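Local coordinates for conserved hypothetical protein (Staphylococcus aureus subsp. aureus, PDB 2AP3), which is of unknown function but belongs to a family of putative cell-wall binding lipoproteins and folds into a long, mostly helical bundle, at residues Lys127-Ser130 and Asp131-Ala135; Lys138-Asn141 and Ser142-Thr145; Ile167-Asn170 and Tyr171-Lys175. One frame throughout, in Å; residues are numbered along the deposited sequence.

Contact 1: residues Lys127-Ser130 and Asp131-Ala135; sequences KLHS and DYAKA
Two turns in the middle of helix 109-150 bring H129 and Y132, three residues apart, into an offset edge-to-face aromatic pair. The edge of the Y132 ring is turned toward the face of H129, with the centroids 5.6 Å apart and the planes at 61°. Y132 CD2 makes the approach, 3.9 Å from H129 NE2. Both rings leave the helix with CG anti to the backbone N (chi1 -170° for H129, 166° for Y132), which swings them out on the same flank to meet beyond the backbone. In the surrounding helical bundle this flank looks between helices 61-96 and 157-195. E85 of the former takes the hydrogen bond from H129 NE2 and also touches Y132; a buried histidine beside a carboxylate would probably be drawn toward its protonated form. Y181 of helix 157-195 adds a second edge-to-face partner for H129. A133, a small buried residue, packs on F82 and E86 of helix 61-96, while A133 N bonds to H129 O at 2.7 Å. One position before Y132, the D131 carboxylate lies across the tip of L128, OD2 to CD2 3.8 Å. L128 itself packs on V184, and D131 N closes its turn on K127 O at 3.2 Å.

Contact 2: residues Lys138-Asn141 and Ser142-Thr145; sequences KAVN and SEKT
With chi1 at 67°, S142 places OG between its own backbone N and carbonyl carbon, and that folds the hydroxyl back onto the preceding turn, where it donates to A139 O at 2.6 Å. The carbonyl of A139 also accepts E143 N, at 3.1 Å, and so is gripped twice. The hydroxyl comes in well off the carbonyl direction, at a C=O...OG angle of 123° and tilted from the carbonyl plane. Serine suits an interhelical position here: within the antiparallel pairing of helices 109-150 and 157-195, its OG spends the proton on its own helix and accepts N170 ND2 from the neighbour. E143, with CG anti to its carbonyl carbon (chi1 -73°) and an extended chain, carries its carboxylate past V140, OE1 lying 3.9 Å from V140 CA. Its buried charge is met by R78 of helix 61-96 at OE1 and by the Y171 hydroxyl at OE2. V140, apolar and buried, packs on R78 and L79 of helix 61-96, and its carbonyl accepts K144 N at 3.0 Å. K144 starts out near N141, CB to N141 O 3.4 Å, then runs straight away to a salt bridge with D76.

Contact 3: residues Ile167-Asn170 and Tyr171-Lys175; sequences IEQN and YKKLK
Y171, N170 and Q169 have the most surface buried along this part of helix 157-195, and each meets a neighbouring turn in a different way. Y171 lies beside I167, one turn earlier, both side chains pointing the same way. The methyl CG2 of I167 sits at the edge of the ring and in its plane, 3.6 Å from Y171 CE2, while Y171 CD2 comes within 3.3 Å of I167 O. A chi1 of -61° sets CG2 of I167 anti to its backbone N, on the side of the ring. I167 thus gives the ring both a methyl and a backbone carbonyl, whereas the hydroxyl goes to E143 on helix 109-150, a division of labour that suits tyrosine between two helices.

N170, the buried residue of the group, turns its amide toward the same partner helix of the bundle, where S142 is the partner of ND2. Its OD1 lies 3.8 Å from CE of K173, whose chain runs alongside in the same direction and brings a polarised methylene to the oxygen; K138 of helix 109-150 also packs against this amide.

Q169 belongs to the outer side. The bend at chi2 (48°) turns its amide forward along the helix, and its side chain crosses those of K172 and K173 at about a right angle. NE2 rests 3.6 Å from K173 CG, and OE1 is 3.7 Å from K172 CD. Long flexible lysines fit such a surface: their methylenes lie against the amide, then K172 leads away, while K173 packs against K138. Beneath them K173 N bonds to Q169 O at 3.0 Å, and L174 N closes on N170 O.

Contacts 1 and 2 follow one another along helix 109-150, their centres about 16 Å apart, and contact 3 comes later in the chain on helix 157-195, which returns antiparallel to it. Contact 3 lies about 11 Å from contact 2 and about 13 Å from contact 1, centre to centre, and its side chains touch both. Toward contact 2 the join is largely polar; toward contact 1 it is apolar, with L174 CD1 packing 3.7 Å from Y132 CE1 and also against A135. Helix 61-96 touches contacts 1 and 2 as well, so three helices are tied together in this long bundle.

Contact 1: residues Lys127-Ser130 and Asp131-Ala135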
loop_
_atom_site.group_PDB
_atom_site.type_symbol
_atom_site.label_atom_id
_atom_site.label_comp_id
_atom_site.label_asym_id
_atom_site.label_seq_id
_atom_site.Cartn_x
_atom_site.Cartn_y
_atom_site.Cartn_z
ATOM N N LYS A 127 -5.120 -2.586 -8.484
ATOM C CA LYS A 127 -6.047 -3.592 -7.982
ATOM C C LYS A 127 -5.479 -4.307 -6.751
ATOM O O LYS A 127 -6.184 -4.520 -5.752
ATOM C CB LYS A 127 -6.400 -4.593 -9.084
ATOM C CG LYS A 127 -7.468 -5.592 -8.664
ATOM C CD LYS A 127 -7.783 -6.620 -9.733
ATOM C CE LYS A 127 -8.600 -7.753 -9.140
ATOM N NZ LYS A 127 -8.890 -8.816 -10.145
ATOM N N LEU A 128 -4.210 -4.677 -6.814
ATOM C CA LEU A 128 -3.610 -5.376 -5.693
ATOM C C LEU A 128 -3.469 -4.454 -4.488
ATOM O O LEU A 128 -3.538 -4.914 -3.346
ATOM C CB LEU A 128 -2.274 -6.012 -6.074
ATOM C CG LEU A 128 -2.343 -7.381 -6.765
ATOM C CD1 LEU A 128 -0.935 -7.780 -7.215
ATOM C CD2 LEU A 128 -2.930 -8.437 -5.822
ATOM N N HIS A 129 -3.301 -3.154 -4.723
ATOM C CA HIS A 129 -3.282 -2.267 -3.560
ATOM C C HIS A 129 -4.623 -2.252 -2.822
ATOM O O HIS A 129 -4.656 -2.228 -1.583
ATOM C CB HIS A 129 -2.884 -0.831 -3.894
ATOM C CG HIS A 129 -2.637 -0.028 -2.658
ATOM N ND1 HIS A 129 -3.643 0.649 -2.002
ATOM C CD2 HIS A 129 -1.534 0.088 -1.884
ATOM C CE1 HIS A 129 -3.156 1.197 -0.901
ATOM N NE2 HIS A 129 -1.873 0.894 -0.819
ATOM N N SER A 130 -5.722 -2.243 -3.577
ATOM C CA SER A 130 -7.059 -2.333 -2.972
ATOM C C SER A 130 -7.208 -3.591 -2.095
ATOM O O SER A 130 -7.731 -3.519 -0.980
ATOM C CB SER A 130 -8.139 -2.316 -4.057
ATOM O OG SER A 130 -9.425 -2.421 -3.477
ATOM N N ASP A 131 -6.726 -4.734 -2.594
ATOM C CA ASP A 131 -6.746 -5.983 -1.822
ATOM C C ASP A 131 -5.902 -5.827 -0.553
ATOM O O ASP A 131 -6.303 -6.220 0.550
ATOM C CB ASP A 131 -6.165 -7.125 -2.654
ATOM C CG ASP A 131 -7.034 -7.515 -3.826
ATOM O OD1 ASP A 131 -8.232 -7.153 -3.862
ATOM O OD2 ASP A 131 -6.509 -8.217 -4.722
ATOM N N TYR A 132 -4.717 -5.256 -0.726
ATOM C CA TYR A 132 -3.812 -5.008 0.411
ATOM C C TYR A 132 -4.463 -4.081 1.476
ATOM O O TYR A 132 -4.439 -4.373 2.687
ATOM C CB TYR A 132 -2.462 -4.466 -0.106
ATOM C CG TYR A 132 -1.591 -3.870 0.972
ATOM C CD1 TYR A 132 -0.927 -4.682 1.881
ATOM C CD2 TYR A 132 -1.449 -2.480 1.100
ATOM C CE1 TYR A 132 -0.139 -4.144 2.877
ATOM C CE2 TYR A 132 -0.659 -1.915 2.112
ATOM C CZ TYR A 132 0.002 -2.768 2.997
ATOM O OH TYR A 132 0.794 -2.251 4.004
ATOM N N ALA A 133 -5.047 -2.969 1.020
ATOM C CA ALA A 133 -5.715 -2.031 1.929
ATOM C C ALA A 133 -6.846 -2.724 2.694
ATOM O O ALA A 133 -6.990 -2.541 3.891
ATOM C CB ALA A 133 -6.252 -0.838 1.167
ATOM N N LYS A 134 -7.650 -3.524 1.996
ATOM C CA LYS A 134 -8.727 -4.268 2.654
ATOM C C LYS A 134 -8.149 -5.190 3.745
ATOM O O LYS A 134 -8.665 -5.272 4.861
ATOM C CB LYS A 134 -9.533 -5.087 1.635
ATOM C CG LYS A 134 -10.848 -5.655 2.180
ATOM C CD LYS A 134 -11.658 -6.310 1.048
ATOM C CE LYS A 134 -12.841 -7.105 1.569
ATOM N NZ LYS A 134 -13.817 -6.275 2.335
ATOM N N ALA A 135 -7.065 -5.887 3.415
ATOM C CA ALA A 135 -6.472 -6.855 4.348
ATOM C C ALA A 135 -5.848 -6.137 5.562
ATOM O O ALA A 135 -5.953 -6.610 6.695
ATOM C CB ALA A 135 -5.428 -7.706 3.634
#

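Contact 2: residues Lys138-Asn141 and Ser142-Thr145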
loop_
_atom_site.group_PDB
_atom_site.type_symbol
_atom_site.label_atom_id
_atom_site.label_comp_id
_atom_site.label_asym_id
_atom_site.label_seq_id
_atom_site.Cartn_x
_atom_site.Cartn_y
_atom_site.Cartn_z
ATOM N N LYS A 138 -8.695 -4.835 7.810
ATOM C CA LYS A 138 -9.343 -5.944 8.501
ATOM C C LYS A 138 -8.491 -6.341 9.705
ATOM O O LYS A 138 -9.003 -6.559 10.802
ATOM C CB LYS A 138 -9.536 -7.125 7.542
ATOM C CG LYS A 138 -10.343 -8.231 8.133
ATOM C CD LYS A 138 -10.352 -9.420 7.201
ATOM C CE LYS A 138 -11.049 -10.587 7.817
ATOM N NZ LYS A 138 -12.494 -10.362 7.830
ATOM N N ALA A 139 -7.183 -6.425 9.482
ATOM C CA ALA A 139 -6.277 -6.843 10.565
ATOM C C ALA A 139 -6.324 -5.837 11.734
ATOM O O ALA A 139 -6.518 -6.225 12.896
ATOM C CB ALA A 139 -4.870 -7.001 10.028
ATOM N N VAL A 140 -6.155 -4.544 11.445
ATOM C CA VAL A 140 -6.121 -3.515 12.511
ATOM C C VAL A 140 -7.470 -3.410 13.202
ATOM O O VAL A 140 -7.542 -3.335 14.438
ATOM C CB VAL A 140 -5.659 -2.141 11.973
ATOM C CG1 VAL A 140 -5.655 -1.118 13.083
ATOM C CG2 VAL A 140 -4.289 -2.265 11.367
ATOM N N ASN A 141 -8.545 -3.501 12.425
ATOM C CA ASN A 141 -9.862 -3.552 13.025
ATOM C C ASN A 141 -10.053 -4.754 13.944
ATOM O O ASN A 141 -10.700 -4.613 14.977
ATOM C CB ASN A 141 -10.943 -3.459 11.962
ATOM C CG ASN A 141 -11.192 -2.013 11.523
ATOM O OD1 ASN A 141 -11.049 -1.641 10.334
ATOM N ND2 ASN A 141 -11.568 -1.187 12.478
ATOM N N SER A 142 -9.466 -5.909 13.606
ATOM C CA SER A 142 -9.611 -7.098 14.479
ATOM C C SER A 142 -8.828 -6.949 15.800
ATOM O O SER A 142 -9.224 -7.511 16.836
ATOM C CB SER A 142 -9.251 -8.392 13.743
ATOM O OG SER A 142 -7.881 -8.402 13.449
ATOM N N GLU A 143 -7.770 -6.132 15.772
ATOM C CA GLU A 143 -7.049 -5.760 17.006
ATOM C C GLU A 143 -7.972 -4.886 17.851
ATOM O O GLU A 143 -8.164 -5.140 19.048
ATOM C CB GLU A 143 -5.739 -5.035 16.682
ATOM C CG GLU A 143 -4.673 -6.015 16.119
ATOM C CD GLU A 143 -3.428 -5.378 15.513
ATOM O OE1 GLU A 143 -3.432 -4.185 15.184
ATOM O OE2 GLU A 143 -2.437 -6.131 15.309
ATOM N N LYS A 144 -8.547 -3.867 17.210
ATOM C CA LYS A 144 -9.502 -2.997 17.876
ATOM C C LYS A 144 -10.641 -3.789 18.556
ATOM O O LYS A 144 -11.015 -3.514 19.695
ATOM C CB LYS A 144 -10.018 -1.905 16.945
ATOM C CG LYS A 144 -10.952 -0.903 17.686
ATOM C CD LYS A 144 -11.428 0.272 16.810
ATOM C CE LYS A 144 -12.540 1.083 17.502
ATOM N NZ LYS A 144 -12.967 2.199 16.601
ATOM N N THR A 145 -11.174 -4.792 17.861
ATOM C CA THR A 145 -12.226 -5.643 18.417
ATOM C C THR A 145 -11.761 -6.340 19.713
ATOM O O THR A 145 -12.494 -6.389 20.697
ATOM C CB THR A 145 -12.657 -6.649 17.353
ATOM O OG1 THR A 145 -13.287 -5.925 16.296
ATOM C CG2 THR A 145 -13.620 -7.671 17.903
#

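Contact 3: residues Ile167-Asn170 and Tyr171-Lys175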
loop_
_atom_site.group_PDB
_atom_site.type_symbol
_atom_site.label_atom_id
_atom_site.label_comp_id
_atom_site.label_asym_id
_atom_site.label_seq_id
_atom_site.Cartn_x
_atom_site.Cartn_y
_atom_site.Cartn_z
ATOM N N ILE A 167 -7.237 -12.339 14.763
ATOM C CA ILE A 167 -6.122 -11.439 14.467
ATOM C C ILE A 167 -4.998 -12.203 13.734
ATOM O O ILE A 167 -4.540 -11.774 12.679
ATOM C CB ILE A 167 -5.575 -10.741 15.743
ATOM C CG1 ILE A 167 -6.675 -9.908 16.378
ATOM C CG2 ILE A 167 -4.360 -9.882 15.424
ATOM C CD1 ILE A 167 -6.340 -9.416 17.797
ATOM N N GLU A 168 -4.567 -13.340 14.292
ATOM C CA GLU A 168 -3.553 -14.165 13.639
ATOM C C GLU A 168 -3.921 -14.511 12.213
ATOM O O GLU A 168 -3.086 -14.401 11.317
ATOM C CB GLU A 168 -3.288 -15.464 14.407
ATOM C CG GLU A 168 -2.357 -15.277 15.575
ATOM C CD GLU A 168 -1.945 -16.586 16.235
ATOM O OE1 GLU A 168 -1.241 -16.494 17.260
ATOM O OE2 GLU A 168 -2.309 -17.689 15.740
ATOM N N GLN A 169 -5.162 -14.940 11.999
ATOM C CA GLN A 169 -5.574 -15.376 10.664
ATOM C C GLN A 169 -5.560 -14.189 9.688
ATOM O O GLN A 169 -5.159 -14.307 8.509
ATOM C CB GLN A 169 -6.963 -16.015 10.683
ATOM C CG GLN A 169 -7.352 -16.610 9.335
ATOM C CD GLN A 169 -6.241 -17.481 8.758
ATOM O OE1 GLN A 169 -5.818 -18.460 9.381
ATOM N NE2 GLN A 169 -5.750 -17.116 7.571
ATOM N N ASN A 170 -6.000 -13.046 10.192
ATOM C CA ASN A 170 -6.009 -11.832 9.396
ATOM C C ASN A 170 -4.625 -11.397 8.996
ATOM O O ASN A 170 -4.428 -10.898 7.879
ATOM C CB ASN A 170 -6.750 -10.721 10.136
ATOM C CG ASN A 170 -8.217 -11.019 10.274
ATOM O OD1 ASN A 170 -8.765 -11.869 9.558
ATOM N ND2 ASN A 170 -8.868 -10.327 11.198
ATOM N N TYR A 171 -3.657 -11.626 9.886
ATOM C CA TYR A 171 -2.263 -11.300 9.552
ATOM C C TYR A 171 -1.659 -12.295 8.555
ATOM O O TYR A 171 -0.827 -11.897 7.735
ATOM C CB TYR A 171 -1.399 -11.093 10.801
ATOM C CG TYR A 171 -1.537 -9.681 11.313
ATOM C CD1 TYR A 171 -0.981 -8.622 10.608
ATOM C CD2 TYR A 171 -2.285 -9.392 12.448
ATOM C CE1 TYR A 171 -1.132 -7.312 11.044
ATOM C CE2 TYR A 171 -2.440 -8.099 12.895
ATOM C CZ TYR A 171 -1.853 -7.052 12.187
ATOM O OH TYR A 171 -2.004 -5.752 12.616
ATOM N N LYS A 172 -2.096 -13.555 8.595
ATOM C CA LYS A 172 -1.651 -14.566 7.621
ATOM C C LYS A 172 -2.103 -14.122 6.245
ATOM O O LYS A 172 -1.336 -14.137 5.288
ATOM C CB LYS A 172 -2.221 -15.955 7.918
ATOM C CG LYS A 172 -1.526 -16.724 9.052
ATOM C CD LYS A 172 -2.128 -18.108 9.184
ATOM C CE LYS A 172 -1.808 -18.725 10.563
ATOM N NZ LYS A 172 -0.602 -19.599 10.581
ATOM N N LYS A 173 -3.362 -13.716 6.163
ATOM C CA LYS A 173 -3.920 -13.227 4.921
ATOM C C LYS A 173 -3.243 -11.937 4.453
ATOM O O LYS A 173 -3.002 -11.759 3.246
ATOM C CB LYS A 173 -5.414 -13.023 5.086
ATOM C CG LYS A 173 -6.203 -14.306 5.323
ATOM C CD LYS A 173 -7.675 -14.076 4.984
ATOM C CE LYS A 173 -8.386 -13.174 5.997
ATOM N NZ LYS A 173 -9.476 -12.399 5.325
ATOM N N LEU A 174 -2.938 -11.033 5.387
ATOM C CA LEU A 174 -2.274 -9.786 5.019
ATOM C C LEU A 174 -0.893 -10.081 4.420
ATOM O O LEU A 174 -0.500 -9.444 3.431
ATOM C CB LEU A 174 -2.182 -8.825 6.206
ATOM C CG LEU A 174 -1.374 -7.525 6.040
ATOM C CD1 LEU A 174 -1.935 -6.662 4.899
ATOM C CD2 LEU A 174 -1.283 -6.779 7.362
ATOM N N LYS A 175 -0.184 -11.064 5.007
ATOM C CA LYS A 175 1.112 -11.488 4.440
ATOM C C LYS A 175 1.020 -12.019 3.006
ATOM O O LYS A 175 1.840 -11.667 2.157
ATOM C CB LYS A 175 1.837 -12.493 5.352
ATOM C CG LYS A 175 3.323 -12.673 4.974
ATOM C CD LYS A 175 3.905 -13.923 5.598
ATOM C CE LYS A 175 5.379 -14.169 5.164
ATOM N NZ LYS A 175 5.731 -13.584 3.839
#